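Local coordinates for protein type-2Ba cytolytic delta-endotoxin (Bacillus thuringiensis serovar israelensis, PDB 2RCI) that probably kills the larvae of dipteran insects by making pores in the epithelial cell membrane of the midgut, at residues S133-I138 / A157-V162; Q65-Q70 / Y180-K185; V76-I81 / A105-F110. All blocks are in the same frame, centred on the assembly; numbering follows the deposited sequence.

Contact 1. Residues S133-I138 / A157-V162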
ATOM      1  N   SER A 133     -14.693   8.219   4.930  1.00 19.86           N
ATOM      2  CA  SER A 133     -13.611   8.149   3.953  1.00 18.78           C
ATOM      3  C   SER A 133     -12.259   8.315   4.638  1.00 18.02           C
ATOM      4  O   SER A 133     -12.126   9.003   5.673  1.00 16.91           O
ATOM      5  CB  SER A 133     -13.813   9.133   2.789  1.00 20.30           C
ATOM      6  OG  SER A 133     -13.677  10.488   3.202  1.00 22.15           O
ATOM      7  N   TYR A 134     -11.254   7.640   4.087  1.00 17.90           N
ATOM      8  CA  TYR A 134      -9.912   7.738   4.639  1.00 17.47           C
ATOM      9  C   TYR A 134      -8.829   7.447   3.605  1.00 17.50           C
ATOM     10  O   TYR A 134      -9.133   6.887   2.557  1.00 18.07           O
ATOM     11  CB  TYR A 134      -9.764   6.818   5.834  1.00 17.16           C
ATOM     12  CG  TYR A 134      -9.927   5.317   5.613  1.00 18.06           C
ATOM     13  CD1 TYR A 134      -8.790   4.458   5.586  1.00 15.81           C
ATOM     14  CD2 TYR A 134     -11.183   4.748   5.549  1.00 16.52           C
ATOM     15  CE1 TYR A 134      -8.947   3.056   5.449  1.00 16.89           C
ATOM     16  CE2 TYR A 134     -11.354   3.355   5.438  1.00 16.45           C
ATOM     17  CZ  TYR A 134     -10.235   2.527   5.372  1.00 17.84           C
ATOM     18  OH  TYR A 134     -10.412   1.170   5.265  1.00 17.52           O
ATOM     19  N   PHE A 135      -7.604   7.871   3.901  1.00 17.33           N
ATOM     20  CA  PHE A 135      -6.419   7.448   3.133  1.00 18.12           C
ATOM     21  C   PHE A 135      -5.693   6.370   3.946  1.00 17.49           C
ATOM     22  O   PHE A 135      -5.667   6.434   5.167  1.00 17.82           O
ATOM     23  CB  PHE A 135      -5.431   8.603   2.957  1.00 19.66           C
ATOM     24  CG  PHE A 135      -5.980   9.784   2.192  1.00 20.55           C
ATOM     25  CD1 PHE A 135      -6.859   9.610   1.132  1.00 23.03           C
ATOM     26  CD2 PHE A 135      -5.532  11.079   2.498  1.00 23.05           C
ATOM     27  CE1 PHE A 135      -7.350  10.712   0.421  1.00 25.81           C
ATOM     28  CE2 PHE A 135      -6.003  12.177   1.807  1.00 25.08           C
ATOM     29  CZ  PHE A 135      -6.902  11.999   0.752  1.00 24.07           C
ATOM     30  N   TYR A 136      -5.071   5.414   3.258  1.00 17.81           N
ATOM     31  CA  TYR A 136      -4.301   4.379   3.934  1.00 16.64           C
ATOM     32  C   TYR A 136      -3.091   4.119   3.046  1.00 16.54           C
ATOM     33  O   TYR A 136      -3.234   3.918   1.822  1.00 15.44           O
ATOM     34  CB  TYR A 136      -5.120   3.100   4.075  1.00 17.65           C
ATOM     35  CG  TYR A 136      -4.523   2.134   5.085  1.00 17.30           C
ATOM     36  CD1 TYR A 136      -5.026   2.041   6.383  1.00 18.55           C
ATOM     37  CD2 TYR A 136      -3.435   1.323   4.741  1.00 19.51           C
ATOM     38  CE1 TYR A 136      -4.450   1.168   7.316  1.00 19.35           C
ATOM     39  CE2 TYR A 136      -2.869   0.450   5.645  1.00 19.82           C
ATOM     40  CZ  TYR A 136      -3.380   0.369   6.933  1.00 17.92           C
ATOM     41  OH  TYR A 136      -2.800  -0.502   7.823  1.00 18.91           O
ATOM     42  N   LYS A 137      -1.917   4.128   3.668  1.00 16.65           N
ATOM     43  CA  LYS A 137      -0.653   4.048   2.916  1.00 18.61           C
ATOM     44  C   LYS A 137       0.245   2.963   3.441  1.00 17.25           C
ATOM     45  O   LYS A 137       0.440   2.841   4.654  1.00 17.72           O
ATOM     46  CB  LYS A 137       0.096   5.373   2.935  1.00 18.64           C
ATOM     47  CG  LYS A 137      -0.659   6.481   2.181  1.00 20.07           C
ATOM     48  CD  LYS A 137       0.106   7.809   2.220  1.00 22.38           C
ATOM     49  CE  LYS A 137       0.193   8.465   3.636  1.00 27.28           C
ATOM     50  NZ  LYS A 137      -1.040   8.453   4.474  1.00 29.46           N
ATOM     51  N   ILE A 138       0.782   2.183   2.504  1.00 17.20           N
ATOM     52  CA  ILE A 138       1.636   1.035   2.815  1.00 17.99           C
ATOM     53  C   ILE A 138       2.901   1.172   1.966  1.00 18.37           C
ATOM     54  O   ILE A 138       2.837   1.685   0.839  1.00 18.52           O
ATOM     55  CB  ILE A 138       0.966  -0.283   2.404  1.00 18.26           C
ATOM     56  CG1 ILE A 138      -0.387  -0.474   3.122  1.00 18.06           C
ATOM     57  CG2 ILE A 138       1.898  -1.476   2.699  1.00 20.13           C
ATOM     58  CD1 ILE A 138      -1.251  -1.600   2.495  1.00 18.22           C
ATOM     59  N   ALA A 157      -0.876   3.635  -2.044  1.00 18.42           N
ATOM     60  CA  ALA A 157      -1.864   4.463  -1.322  1.00 18.53           C
ATOM     61  C   ALA A 157      -3.296   4.136  -1.739  1.00 18.55           C
ATOM     62  O   ALA A 157      -3.582   3.993  -2.936  1.00 18.22           O
ATOM     63  CB  ALA A 157      -1.595   5.955  -1.523  1.00 19.35           C
ATOM     64  N   PHE A 158      -4.198   4.018  -0.765  1.00 18.62           N
ATOM     65  CA  PHE A 158      -5.606   3.865  -1.104  1.00 18.63           C
ATOM     66  C   PHE A 158      -6.403   5.093  -0.651  1.00 18.50           C
ATOM     67  O   PHE A 158      -6.115   5.664   0.390  1.00 19.80           O
ATOM     68  CB  PHE A 158      -6.209   2.648  -0.394  1.00 18.92           C
ATOM     69  CG  PHE A 158      -5.547   1.350  -0.744  1.00 18.68           C
ATOM     70  CD1 PHE A 158      -5.861   0.715  -1.934  1.00 20.27           C
ATOM     71  CD2 PHE A 158      -4.609   0.781   0.115  1.00 19.42           C
ATOM     72  CE1 PHE A 158      -5.275  -0.525  -2.268  1.00 19.90           C
ATOM     73  CE2 PHE A 158      -4.019  -0.450  -0.198  1.00 18.96           C
ATOM     74  CZ  PHE A 158      -4.325  -1.080  -1.412  1.00 16.75           C
ATOM     75  N   GLU A 159      -7.390   5.480  -1.451  1.00 19.49           N
ATOM     76  CA  GLU A 159      -8.410   6.448  -1.026  1.00 20.70           C
ATOM     77  C   GLU A 159      -9.674   5.627  -0.914  1.00 19.77           C
ATOM     78  O   GLU A 159     -10.178   5.111  -1.924  1.00 20.28           O
ATOM     79  CB  GLU A 159      -8.618   7.529  -2.100  1.00 21.41           C
ATOM     80  CG  GLU A 159      -7.350   8.130  -2.620  1.00 23.66           C
ATOM     81  CD  GLU A 159      -7.597   9.375  -3.497  1.00 24.86           C
ATOM     82  OE1 GLU A 159      -8.774   9.800  -3.648  1.00 29.63           O
ATOM     83  OE2 GLU A 159      -6.605   9.920  -3.999  1.00 26.22           O
ATOM     84  N   ILE A 160     -10.167   5.487   0.313  1.00 19.59           N
ATOM     85  CA  ILE A 160     -11.266   4.574   0.599  1.00 19.06           C
ATOM     86  C   ILE A 160     -12.469   5.355   1.113  1.00 19.34           C
ATOM     87  O   ILE A 160     -12.357   6.129   2.073  1.00 18.46           O
ATOM     88  CB  ILE A 160     -10.866   3.482   1.610  1.00 19.93           C
ATOM     89  CG1 ILE A 160      -9.687   2.655   1.060  1.00 19.30           C
ATOM     90  CG2 ILE A 160     -12.083   2.570   1.912  1.00 20.10           C
ATOM     91  CD1 ILE A 160      -8.858   1.941   2.129  1.00 19.66           C
ATOM     92  N   THR A 161     -13.596   5.137   0.454  1.00 18.93           N
ATOM     93  CA  THR A 161     -14.894   5.678   0.885  1.00 19.72           C
ATOM     94  C   THR A 161     -15.836   4.493   1.071  1.00 19.19           C
ATOM     95  O   THR A 161     -15.955   3.648   0.199  1.00 19.55           O
ATOM     96  CB  THR A 161     -15.466   6.623  -0.160  1.00 20.10           C
ATOM     97  OG1 THR A 161     -14.561   7.732  -0.340  1.00 19.48           O
ATOM     98  CG2 THR A 161     -16.853   7.136   0.309  1.00 21.58           C
ATOM     99  N   VAL A 162     -16.508   4.432   2.209  1.00 18.82           N
ATOM    100  CA  VAL A 162     -17.388   3.284   2.496  1.00 18.75           C
ATOM    101  C   VAL A 162     -18.675   3.768   3.171  1.00 19.05           C
ATOM    102  O   VAL A 162     -18.632   4.705   3.976  1.00 19.07           O
ATOM    103  CB  VAL A 162     -16.627   2.227   3.342  1.00 18.84           C
ATOM    104  CG1 VAL A 162     -16.020   2.839   4.599  1.00 19.08           C
ATOM    105  CG2 VAL A 162     -17.504   0.995   3.672  1.00 18.31           C
TER

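Contact 2. Residues Q65-Q70 / Y180-K185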
ATOM      1  N   GLN A  65      -5.874   4.462 -10.409  1.00 19.13           N
ATOM      2  CA  GLN A  65      -7.287   4.439 -10.781  1.00 19.14           C
ATOM      3  C   GLN A  65      -8.128   3.769  -9.721  1.00 19.46           C
ATOM      4  O   GLN A  65      -7.611   3.111  -8.816  1.00 18.10           O
ATOM      5  CB  GLN A  65      -7.473   3.666 -12.087  1.00 20.36           C
ATOM      6  CG  GLN A  65      -7.204   2.156 -11.925  1.00 22.18           C
ATOM      7  CD  GLN A  65      -7.580   1.375 -13.157  1.00 26.72           C
ATOM      8  OE1 GLN A  65      -6.906   1.464 -14.170  1.00 30.22           O
ATOM      9  NE2 GLN A  65      -8.657   0.610 -13.077  1.00 30.24           N
ATOM     10  N   SER A  66      -9.448   3.891  -9.885  1.00 19.01           N
ATOM     11  CA  SER A  66     -10.382   3.188  -9.011  1.00 18.65           C
ATOM     12  C   SER A  66     -10.340   1.689  -9.304  1.00 18.53           C
ATOM     13  O   SER A  66     -10.238   1.261 -10.462  1.00 17.84           O
ATOM     14  CB  SER A  66     -11.780   3.776  -9.201  1.00 19.10           C
ATOM     15  OG  SER A  66     -11.781   5.125  -8.727  1.00 21.49           O
ATOM     16  N   VAL A  67     -10.409   0.888  -8.244  1.00 18.29           N
ATOM     17  CA  VAL A  67     -10.263  -0.546  -8.386  1.00 18.20           C
ATOM     18  C   VAL A  67     -11.447  -1.302  -7.815  1.00 18.87           C
ATOM     19  O   VAL A  67     -11.670  -2.462  -8.163  1.00 18.78           O
ATOM     20  CB  VAL A  67      -8.911  -1.084  -7.777  1.00 17.84           C
ATOM     21  CG1 VAL A  67      -7.702  -0.594  -8.582  1.00 17.69           C
ATOM     22  CG2 VAL A  67      -8.783  -0.761  -6.271  1.00 17.90           C
ATOM     23  N   ILE A  68     -12.209  -0.638  -6.947  1.00 19.02           N
ATOM     24  CA  ILE A  68     -13.475  -1.187  -6.444  1.00 19.79           C
ATOM     25  C   ILE A  68     -14.494  -0.062  -6.406  1.00 20.85           C
ATOM     26  O   ILE A  68     -14.171   1.047  -5.954  1.00 20.39           O
ATOM     27  CB  ILE A  68     -13.367  -1.668  -4.964  1.00 19.94           C
ATOM     28  CG1 ILE A  68     -12.208  -2.673  -4.745  1.00 20.29           C
ATOM     29  CG2 ILE A  68     -14.735  -2.175  -4.441  1.00 18.67           C
ATOM     30  CD1 ILE A  68     -12.482  -4.099  -5.248  1.00 19.66           C
ATOM     31  N   HIS A  69     -15.718  -0.360  -6.840  1.00 21.55           N
ATOM     32  CA  HIS A  69     -16.835   0.573  -6.681  1.00 22.42           C
ATOM     33  C   HIS A  69     -18.144  -0.174  -6.690  1.00 21.89           C
ATOM     34  O   HIS A  69     -18.881  -0.170  -7.701  1.00 21.15           O
ATOM     35  CB  HIS A  69     -16.840   1.647  -7.764  1.00 23.76           C
ATOM     36  CG  HIS A  69     -17.634   2.859  -7.388  1.00 28.61           C
ATOM     37  ND1 HIS A  69     -17.366   4.113  -7.896  1.00 32.08           N
ATOM     38  CD2 HIS A  69     -18.658   3.016  -6.515  1.00 32.33           C
ATOM     39  CE1 HIS A  69     -18.214   4.985  -7.378  1.00 33.38           C
ATOM     40  NE2 HIS A  69     -19.004   4.346  -6.533  1.00 35.31           N
ATOM     41  N   GLN A  70     -18.423  -0.838  -5.568  1.00 19.94           N
ATOM     42  CA  GLN A  70     -19.607  -1.678  -5.456  1.00 20.64           C
ATOM     43  C   GLN A  70     -19.819  -2.143  -4.036  1.00 20.11           C
ATOM     44  O   GLN A  70     -18.962  -1.950  -3.169  1.00 18.31           O
ATOM     45  CB  GLN A  70     -19.426  -2.942  -6.315  1.00 21.27           C
ATOM     46  CG  GLN A  70     -18.186  -3.771  -5.896  1.00 21.18           C
ATOM     47  CD  GLN A  70     -18.075  -5.068  -6.682  1.00 22.68           C
ATOM     48  OE1 GLN A  70     -17.374  -5.131  -7.706  1.00 23.54           O
ATOM     49  NE2 GLN A  70     -18.747  -6.124  -6.200  1.00 23.29           N
ATOM     50  N   TYR A 180     -18.143  -0.087  -1.100  1.00 19.16           N
ATOM     51  CA  TYR A 180     -16.788   0.472  -1.148  1.00 18.49           C
ATOM     52  C   TYR A 180     -16.489   1.160  -2.441  1.00 18.57           C
ATOM     53  O   TYR A 180     -16.788   0.639  -3.541  1.00 18.13           O
ATOM     54  CB  TYR A 180     -15.706  -0.606  -0.940  1.00 18.00           C
ATOM     55  CG  TYR A 180     -15.469  -0.956   0.506  1.00 17.56           C
ATOM     56  CD1 TYR A 180     -16.146  -2.034   1.117  1.00 16.03           C
ATOM     57  CD2 TYR A 180     -14.579  -0.219   1.276  1.00 17.34           C
ATOM     58  CE1 TYR A 180     -15.926  -2.337   2.473  1.00 15.37           C
ATOM     59  CE2 TYR A 180     -14.340  -0.522   2.602  1.00 16.35           C
ATOM     60  CZ  TYR A 180     -15.022  -1.584   3.196  1.00 15.90           C
ATOM     61  OH  TYR A 180     -14.754  -1.861   4.508  1.00 15.09           O
ATOM     62  N   GLU A 181     -15.839   2.311  -2.291  1.00 18.65           N
ATOM     63  CA  GLU A 181     -15.192   2.981  -3.387  1.00 19.82           C
ATOM     64  C   GLU A 181     -13.700   3.096  -3.038  1.00 19.09           C
ATOM     65  O   GLU A 181     -13.335   3.774  -2.087  1.00 19.88           O
ATOM     66  CB  GLU A 181     -15.804   4.354  -3.579  1.00 20.97           C
ATOM     67  CG  GLU A 181     -15.354   4.974  -4.870  1.00 24.29           C
ATOM     68  CD  GLU A 181     -15.876   6.380  -5.056  1.00 31.95           C
ATOM     69  OE1 GLU A 181     -16.936   6.732  -4.448  1.00 32.29           O
ATOM     70  OE2 GLU A 181     -15.198   7.120  -5.803  1.00 33.44           O
ATOM     71  N   VAL A 182     -12.849   2.413  -3.789  1.00 18.92           N
ATOM     72  CA  VAL A 182     -11.425   2.362  -3.481  1.00 18.73           C
ATOM     73  C   VAL A 182     -10.600   2.792  -4.696  1.00 18.61           C
ATOM     74  O   VAL A 182     -10.716   2.174  -5.778  1.00 18.59           O
ATOM     75  CB  VAL A 182     -11.010   0.909  -3.066  1.00 19.39           C
ATOM     76  CG1 VAL A 182      -9.471   0.835  -2.840  1.00 19.84           C
ATOM     77  CG2 VAL A 182     -11.778   0.486  -1.831  1.00 18.24           C
ATOM     78  N   LYS A 183      -9.820   3.862  -4.528  1.00 19.71           N
ATOM     79  CA  LYS A 183      -8.880   4.344  -5.551  1.00 21.05           C
ATOM     80  C   LYS A 183      -7.487   3.918  -5.096  1.00 20.11           C
ATOM     81  O   LYS A 183      -7.147   4.034  -3.933  1.00 20.46           O
ATOM     82  CB  LYS A 183      -8.906   5.874  -5.725  1.00 20.86           C
ATOM     83  CG  LYS A 183      -8.153   6.265  -6.993  1.00 25.06           C
ATOM     84  CD  LYS A 183      -8.099   7.763  -7.326  1.00 24.36           C
ATOM     85  CE  LYS A 183      -7.400   7.907  -8.692  1.00 29.93           C
ATOM     86  NZ  LYS A 183      -7.679   9.183  -9.407  1.00 30.61           N
ATOM     87  N   MET A 184      -6.715   3.377  -6.026  1.00 19.68           N
ATOM     88  CA  MET A 184      -5.394   2.876  -5.728  1.00 20.51           C
ATOM     89  C   MET A 184      -4.366   3.614  -6.556  1.00 19.27           C
ATOM     90  O   MET A 184      -4.530   3.760  -7.763  1.00 18.77           O
ATOM     91  CB  MET A 184      -5.350   1.404  -6.108  1.00 21.02           C
ATOM     92  CG  MET A 184      -4.113   0.677  -5.675  1.00 23.57           C
ATOM     93  SD  MET A 184      -4.446  -1.064  -5.944  1.00 23.71           S
ATOM     94  CE  MET A 184      -2.859  -1.770  -5.511  1.00 24.30           C
ATOM     95  N   LYS A 185      -3.282   4.024  -5.907  1.00 18.60           N
ATOM     96  CA  LYS A 185      -2.125   4.599  -6.574  1.00 18.78           C
ATOM     97  C   LYS A 185      -0.917   3.816  -6.085  1.00 18.81           C
ATOM     98  O   LYS A 185      -0.653   3.743  -4.883  1.00 19.09           O
ATOM     99  CB  LYS A 185      -1.959   6.070  -6.200  1.00 18.91           C
ATOM    100  CG  LYS A 185      -3.068   6.981  -6.707  1.00 21.14           C
ATOM    101  CD  LYS A 185      -3.002   8.343  -6.028  1.00 24.39           C
ATOM    102  CE  LYS A 185      -3.903   9.341  -6.738  1.00 28.98           C
ATOM    103  NZ  LYS A 185      -3.877  10.618  -5.974  1.00 33.08           N
TER

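Contact 3. Residues V76-I81 / A105-F110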
ATOM      1  N   VAL A  76     -13.539 -10.672  -0.252  1.00 14.25           N
ATOM      2  CA  VAL A  76     -13.503 -10.723  -1.728  1.00 14.75           C
ATOM      3  C   VAL A  76     -12.720  -9.517  -2.265  1.00 14.60           C
ATOM      4  O   VAL A  76     -11.921  -9.632  -3.203  1.00 13.72           O
ATOM      5  CB  VAL A  76     -14.939 -10.821  -2.286  1.00 14.59           C
ATOM      6  CG1 VAL A  76     -14.967 -10.751  -3.806  1.00 16.48           C
ATOM      7  CG2 VAL A  76     -15.574 -12.147  -1.777  1.00 14.54           C
ATOM      8  N   MET A  77     -12.934  -8.366  -1.635  1.00 15.05           N
ATOM      9  CA  MET A  77     -12.179  -7.158  -1.976  1.00 15.39           C
ATOM     10  C   MET A  77     -10.676  -7.341  -1.763  1.00 15.27           C
ATOM     11  O   MET A  77      -9.865  -6.972  -2.622  1.00 15.03           O
ATOM     12  CB  MET A  77     -12.664  -5.960  -1.163  1.00 15.99           C
ATOM     13  CG  MET A  77     -11.897  -4.695  -1.495  1.00 17.44           C
ATOM     14  SD  MET A  77     -12.720  -3.223  -0.877  1.00 17.99           S
ATOM     15  CE  MET A  77     -12.942  -3.585   0.868  1.00 20.64           C
ATOM     16  N   ILE A  78     -10.322  -7.919  -0.618  1.00 15.18           N
ATOM     17  CA  ILE A  78      -8.917  -8.196  -0.263  1.00 15.33           C
ATOM     18  C   ILE A  78      -8.275  -9.116  -1.302  1.00 14.73           C
ATOM     19  O   ILE A  78      -7.132  -8.871  -1.718  1.00 13.96           O
ATOM     20  CB  ILE A  78      -8.822  -8.785   1.181  1.00 14.92           C
ATOM     21  CG1 ILE A  78      -9.128  -7.685   2.220  1.00 15.87           C
ATOM     22  CG2 ILE A  78      -7.425  -9.412   1.437  1.00 13.13           C
ATOM     23  CD1 ILE A  78      -9.410  -8.236   3.645  1.00 16.20           C
ATOM     24  N   SER A  79      -8.991 -10.178  -1.688  1.00 15.42           N
ATOM     25  CA  SER A  79      -8.513 -11.119  -2.730  1.00 15.37           C
ATOM     26  C   SER A  79      -8.273 -10.417  -4.074  1.00 16.13           C
ATOM     27  O   SER A  79      -7.252 -10.665  -4.737  1.00 14.38           O
ATOM     28  CB  SER A  79      -9.491 -12.268  -2.927  1.00 16.60           C
ATOM     29  OG  SER A  79      -9.630 -13.003  -1.722  1.00 13.93           O
ATOM     30  N   GLN A  80      -9.234  -9.576  -4.474  1.00 15.74           N
ATOM     31  CA  GLN A  80      -9.083  -8.763  -5.677  1.00 16.61           C
ATOM     32  C   GLN A  80      -7.848  -7.874  -5.618  1.00 15.91           C
ATOM     33  O   GLN A  80      -7.079  -7.826  -6.583  1.00 14.99           O
ATOM     34  CB  GLN A  80     -10.349  -7.938  -5.974  1.00 16.71           C
ATOM     35  CG  GLN A  80     -11.463  -8.815  -6.551  1.00 20.02           C
ATOM     36  CD  GLN A  80     -12.730  -8.043  -6.956  1.00 20.03           C
ATOM     37  OE1 GLN A  80     -13.822  -8.617  -6.991  1.00 27.55           O
ATOM     38  NE2 GLN A  80     -12.586  -6.769  -7.265  1.00 22.88           N
ATOM     39  N   ILE A  81      -7.634  -7.214  -4.485  1.00 15.15           N
ATOM     40  CA  ILE A  81      -6.483  -6.280  -4.370  1.00 15.55           C
ATOM     41  C   ILE A  81      -5.154  -7.054  -4.350  1.00 15.98           C
ATOM     42  O   ILE A  81      -4.177  -6.602  -4.924  1.00 15.69           O
ATOM     43  CB  ILE A  81      -6.673  -5.330  -3.179  1.00 15.65           C
ATOM     44  CG1 ILE A  81      -7.795  -4.339  -3.543  1.00 15.85           C
ATOM     45  CG2 ILE A  81      -5.369  -4.613  -2.795  1.00 15.79           C
ATOM     46  CD1 ILE A  81      -8.347  -3.535  -2.389  1.00 13.84           C
ATOM     47  N   ALA A 105      -1.150  -7.068   5.321  1.00 15.53           N
ATOM     48  CA  ALA A 105      -1.164  -5.597   5.119  1.00 15.93           C
ATOM     49  C   ALA A 105      -2.449  -5.124   4.428  1.00 16.79           C
ATOM     50  O   ALA A 105      -3.030  -4.124   4.863  1.00 17.25           O
ATOM     51  CB  ALA A 105       0.074  -5.123   4.369  1.00 16.15           C
ATOM     52  N   ILE A 106      -2.900  -5.827   3.380  1.00 15.71           N
ATOM     53  CA  ILE A 106      -4.187  -5.483   2.731  1.00 16.22           C
ATOM     54  C   ILE A 106      -5.361  -5.649   3.723  1.00 15.84           C
ATOM     55  O   ILE A 106      -6.250  -4.798   3.791  1.00 16.40           O
ATOM     56  CB  ILE A 106      -4.456  -6.278   1.443  1.00 15.31           C
ATOM     57  CG1 ILE A 106      -3.354  -6.088   0.386  1.00 14.59           C
ATOM     58  CG2 ILE A 106      -5.888  -5.926   0.841  1.00 16.21           C
ATOM     59  CD1 ILE A 106      -3.472  -7.202  -0.718  1.00 17.71           C
ATOM     60  N   THR A 107      -5.353  -6.728   4.507  1.00 16.02           N
ATOM     61  CA  THR A 107      -6.406  -6.964   5.506  1.00 15.69           C
ATOM     62  C   THR A 107      -6.482  -5.841   6.542  1.00 16.80           C
ATOM     63  O   THR A 107      -7.576  -5.369   6.883  1.00 17.32           O
ATOM     64  CB  THR A 107      -6.209  -8.328   6.189  1.00 15.64           C
ATOM     65  OG1 THR A 107      -6.240  -9.324   5.177  1.00 15.27           O
ATOM     66  CG2 THR A 107      -7.331  -8.598   7.222  1.00 14.16           C
ATOM     67  N   ASN A 108      -5.318  -5.392   7.020  1.00 15.65           N
ATOM     68  CA  ASN A 108      -5.262  -4.281   7.956  1.00 16.48           C
ATOM     69  C   ASN A 108      -5.561  -2.898   7.347  1.00 16.42           C
ATOM     70  O   ASN A 108      -5.681  -1.906   8.079  1.00 17.97           O
ATOM     71  CB  ASN A 108      -3.910  -4.307   8.691  1.00 17.08           C
ATOM     72  CG  ASN A 108      -3.816  -5.483   9.637  1.00 17.55           C
ATOM     73  OD1 ASN A 108      -4.818  -5.918  10.163  1.00 24.00           O
ATOM     74  ND2 ASN A 108      -2.608  -6.011   9.845  1.00 22.25           N
ATOM     75  N   THR A 109      -5.771  -2.852   6.037  1.00 15.99           N
ATOM     76  CA  THR A 109      -6.160  -1.604   5.355  1.00 16.31           C
ATOM     77  C   THR A 109      -7.667  -1.366   5.575  1.00 16.62           C
ATOM     78  O   THR A 109      -8.120  -0.228   5.605  1.00 15.84           O
ATOM     79  CB  THR A 109      -5.856  -1.712   3.847  1.00 16.35           C
ATOM     80  OG1 THR A 109      -4.436  -1.809   3.646  1.00 16.02           O
ATOM     81  CG2 THR A 109      -6.435  -0.503   3.028  1.00 17.40           C
ATOM     82  N   PHE A 110      -8.409  -2.465   5.770  1.00 16.99           N
ATOM     83  CA  PHE A 110      -9.885  -2.444   5.813  1.00 17.61           C
ATOM     84  C   PHE A 110     -10.458  -2.897   7.156  1.00 17.60           C
ATOM     85  O   PHE A 110     -11.634  -2.602   7.473  1.00 17.58           O
ATOM     86  CB  PHE A 110     -10.464  -3.328   4.701  1.00 18.07           C
ATOM     87  CG  PHE A 110     -10.090  -2.885   3.335  1.00 19.23           C
ATOM     88  CD1 PHE A 110     -10.610  -1.687   2.817  1.00 19.08           C
ATOM     89  CD2 PHE A 110      -9.168  -3.623   2.573  1.00 17.89           C
ATOM     90  CE1 PHE A 110     -10.288  -1.260   1.541  1.00 19.38           C
ATOM     91  CE2 PHE A 110      -8.799  -3.179   1.256  1.00 18.14           C
ATOM     92  CZ  PHE A 110      -9.382  -2.002   0.742  1.00 19.25           C
TER

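Contact 1. Residues S133-I138 / A157-V162
Strands 133-138 and 157-162 run antiparallel at 157° as the two arms of a beta hairpin, joined by four backbone hydrogen bonds in two hydrogen-bonded pairs, Y134 with I160 and Y136 with F158. The straightest of these runs from I160 N to Y134 O, 2.8 Å long and nearly along the C=O axis. Between them, in the non-hydrogen-bonded pair F135-E159, the CA of F135 points its hydrogen at F158 O, 3.3 Å away. Side chains alternate between the two faces. On the face of Y134, Y136, F158 and I160, the Y134 ring takes the crowded position between its own N and carbonyl carbon (chi1 62°), which lays it alongside I160. The branched CB of I160 sits over one ring face in a CH-pi contact, 4.0 Å from the Y134 centroid, while I160 CD1 reaches Y134 CE1 at 3.5 Å. I138 CD1 crosses obliquely to meet F158 CE2 at the ring edge, 4.0 Å away. The other face is more polar: E159 runs beside F135, its CG 4.0 Å from F135 CE1, with carboxylate and ring turned 60° apart, and its OE2 accepts a hydrogen bond from the N41 amide. The hydroxyls of the two buried tyrosines hydrogen-bond beyond the hairpin, Y134 OH to the T109 carbonyl and Y136 OH to Q116 and N11. The hairpin thus has two different sides: an aromatic and aliphatic one that receives helix 96-110, with its phenol groups satisfied, and one where a carboxylate is held next to a phenyl ring.

Contact 2. Residues Q65-Q70 / Y180-K185
On the solvent-exposed side of this pairing, near its Q70-Y180 end, one face of the H69 imidazole is taken by E181, whose CG lies over the ring centre, 3.8 Å from the centroid. Both side chains start anti to their backbone N (chi1 -160° for H69, -169° for E181) and run the same way, so the carboxylate stacks on the imidazole with the planes only 10° apart; E181 CD is 3.6 Å from H69 CE1. On the other face of the sheet, I68 CB meets V182 CB at 4.0 Å, and the CG2 branch of I68 rests against Y180 CB. Strands 66-69 and 180-185 are antiparallel, but V67 and I68 both face V182 in a classic beta bulge. V182 O accepts a nearly straight bond from V67 N at 2.8 Å and a weak one from I68 N at 3.4 Å. V67, the extra residue of the bulge, crosses V182 CG1 with its CG2 and meets M184 CB with its CG1. Beneath the apolar side lies helix 74-89, with Y180 on M77. The carboxylate may modestly favour a protonated H69, though solvent would weaken this at so exposed a site, and the stack involves no hydrogen bond.

Contact 3. Residues V76-I81 / A105-F110
F110 and I106 share most of the contact with helix 76-81 about equally, F110 making its aromatic part. The M77 methyl CE lies over one face of the F110 ring, 3.6 Å from the centroid, and SD follows at 4.3 Å, a Met-aromatic contact made tip to tip. The M77 side chain leaves with CG anti to the backbone N (chi1 180°), stays extended through chi2 and bends at chi3 (54°), bringing the methyl over the ring. At the ring edge I81 CD1 meets F110 CZ at 3.6 Å. I78 CG1 slides past F110 CD2. T109 CG2 of the same segment covers the other face, so the ring is sandwiched between two methyl groups. One turn earlier, I106 CG2 fits between I78 CG2 and I81 CG2, each 3.9 Å from it, and I78 CD1 touches T107 OG1, a hydroxyl bonded to the V103 carbonyl. T109 OG1 donates to A105 O at 3.0 Å and so fixes the methyl behind F110. The short axes cross at 136° and approach to 9.8 Å, with no hydrogen bond between them. The two helices form a layer on one side of the sheet: M77 rests on V182 of strand 177-192, I81 on F158, and F110 on Y134 and I160.

Contacts 1 and 2 belong to one sheet, their centres 9 Å apart, because strands 150-162 and 177-192 are neighbours; T161 O and E181 N, 2.8 Å apart, probably hydrogen-bond across the seam. Contact 3 lies about 12 Å from the centre of each, in the helix layer over that sheet, where M77 CG meets I68 CG1 at 3.8 Å. Along the chain, contact 2 closes a long loop that encloses contact 3 and then contact 1. Segments distant in sequence thereby become adjacent, joining sheet and helices 74-89 and 96-110 into part of the alpha/beta architecture of this activated toxin monomer, a sheet between two helix layers.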